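Side-chain contact in WipB (Legionella pneumophila, PDB 5NNY), which acts as a translocated effector Ser/Thr phosphatase that targets the host lysosomal nutrient-sensing machinery, its phosphatase domain being the part in this structure: residues L16-I21 with L109-A114. Numbering follows the deposited sequence.
Sequences LLFLNI and LKLLQA
Lys110 NZ, on the flank of helix 105-117 turned from Phe18 and Leu19, is gripped by two groups: Gln113 OE1, 2.6 Å from Lys110 NZ and approached in the carbonyl plane at a C=O...N angle of 150°, and the carboxylate of Glu177, a salt bridge. This polar pairing stays on the flank near helix 175-186, whereas the meeting with helix 15-24 is wholly apolar, an instance of a helix that gives different flanks to different partners. Side chains from both helices fill the interval between the segment axes, 11.0 Å apart and inclined by 28°. With CG anti to the backbone N (chi1 -166°), Phe18 offers its ring to two leucine methyls that come at it obliquely, Leu111 CD1 lying 3.8 Å from Phe18 CD2. Leu111 slides past in the reverse sense, while Leu112 crosses at roughly a right angle and sets its CD2 3.8 Å from Phe18 CE2. Away from the ring, Leu19 CD1 meets the other Leu111 branch, CD2, at 4.2 Å. Ile82 touches both Leu19 and Leu111. The two helices follow parallel strands 6-8 and 90-93 of the phosphoesterase sheet, and helix 105-117 leads on to strand 121-125 in a beta-alpha-beta crossover.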
# COMPACT_ATOMS: atom_id res chain seq x y z
N LEU A 16 11.07 -9.20 2.63
CA LEU A 16 12.18 -9.36 3.57
C LEU A 16 12.60 -8.02 4.14
O LEU A 16 12.89 -7.91 5.34
CB LEU A 16 13.38 -10.02 2.90
CG LEU A 16 14.67 -10.19 3.73
CD1 LEU A 16 14.48 -11.00 5.04
CD2 LEU A 16 15.76 -10.82 2.87
N LEU A 17 12.64 -6.99 3.30
CA LEU A 17 12.87 -5.64 3.80
C LEU A 17 11.82 -5.26 4.83
O LEU A 17 12.16 -4.76 5.91
CB LEU A 17 12.87 -4.66 2.63
CG LEU A 17 12.93 -3.16 2.93
CD1 LEU A 17 14.15 -2.76 3.78
CD2 LEU A 17 12.87 -2.36 1.64
N PHE A 18 10.54 -5.52 4.52
CA PHE A 18 9.44 -5.31 5.47
C PHE A 18 9.70 -6.05 6.78
O PHE A 18 9.61 -5.47 7.87
CB PHE A 18 8.12 -5.74 4.84
CG PHE A 18 6.88 -5.27 5.59
CD1 PHE A 18 6.88 -4.09 6.31
CD2 PHE A 18 5.72 -6.01 5.55
CE1 PHE A 18 5.73 -3.67 6.97
CE2 PHE A 18 4.57 -5.60 6.21
CZ PHE A 18 4.58 -4.42 6.93
N LEU A 19 10.02 -7.35 6.70
CA LEU A 19 10.35 -8.11 7.90
C LEU A 19 11.51 -7.47 8.66
O LEU A 19 11.45 -7.35 9.89
CB LEU A 19 10.72 -9.55 7.52
CG LEU A 19 10.90 -10.46 8.75
CD1 LEU A 19 9.55 -10.95 9.23
CD2 LEU A 19 11.78 -11.65 8.44
N ASN A 20 12.57 -7.08 7.96
CA ASN A 20 13.75 -6.53 8.63
C ASN A 20 13.39 -5.29 9.45
O ASN A 20 13.79 -5.17 10.61
CB ASN A 20 14.82 -6.19 7.59
CG ASN A 20 16.21 -6.17 8.18
OD1 ASN A 20 16.52 -6.91 9.12
ND2 ASN A 20 17.07 -5.32 7.62
N ILE A 21 12.62 -4.38 8.85
CA ILE A 21 12.26 -3.16 9.56
C ILE A 21 11.41 -3.48 10.78
O ILE A 21 11.64 -2.96 11.88
CB ILE A 21 11.55 -2.17 8.61
CG1 ILE A 21 12.48 -1.78 7.46
CG2 ILE A 21 11.12 -0.92 9.36
CD1 ILE A 21 11.74 -1.08 6.31
N LEU A 109 1.12 -9.73 2.05
CA LEU A 109 -0.28 -9.84 2.48
C LEU A 109 -0.40 -10.65 3.76
O LEU A 109 -1.19 -10.32 4.66
CB LEU A 109 -1.13 -10.46 1.37
CG LEU A 109 -1.46 -9.58 0.17
CD1 LEU A 109 -2.21 -10.39 -0.90
CD2 LEU A 109 -2.28 -8.37 0.62
N LYS A 110 0.38 -11.74 3.87
CA LYS A 110 0.35 -12.56 5.08
C LYS A 110 0.96 -11.82 6.25
O LYS A 110 0.53 -12.00 7.40
CB LYS A 110 1.10 -13.87 4.86
CG LYS A 110 0.38 -14.85 3.94
CD LYS A 110 -1.08 -15.05 4.34
CE LYS A 110 -1.28 -16.30 5.20
NZ LYS A 110 -2.67 -16.36 5.77
N LEU A 111 1.99 -11.00 5.99
CA LEU A 111 2.59 -10.20 7.05
C LEU A 111 1.60 -9.16 7.58
O LEU A 111 1.47 -8.99 8.79
CB LEU A 111 3.87 -9.51 6.56
CG LEU A 111 5.11 -10.41 6.62
CD1 LEU A 111 6.27 -9.76 5.93
CD2 LEU A 111 5.48 -10.75 8.08
N LEU A 112 0.92 -8.46 6.67
CA LEU A 112 -0.11 -7.52 7.09
C LEU A 112 -1.19 -8.21 7.91
O LEU A 112 -1.67 -7.67 8.91
CB LEU A 112 -0.74 -6.82 5.87
CG LEU A 112 0.20 -5.95 5.04
CD1 LEU A 112 -0.51 -5.36 3.81
CD2 LEU A 112 0.82 -4.83 5.92
N GLN A 113 -1.62 -9.40 7.48
CA GLN A 113 -2.65 -10.13 8.22
C GLN A 113 -2.21 -10.46 9.65
O GLN A 113 -2.98 -10.30 10.60
CB GLN A 113 -3.01 -11.41 7.46
CG GLN A 113 -4.16 -12.22 8.05
CD GLN A 113 -4.43 -13.43 7.17
OE1 GLN A 113 -3.51 -14.13 6.78
NE2 GLN A 113 -5.70 -13.65 6.83
N ALA A 114 -0.97 -10.92 9.82
CA ALA A 114 -0.46 -11.19 11.16
C ALA A 114 -0.35 -9.92 11.99
O ALA A 114 -0.66 -9.93 13.19
CB ALA A 114 0.90 -11.88 11.07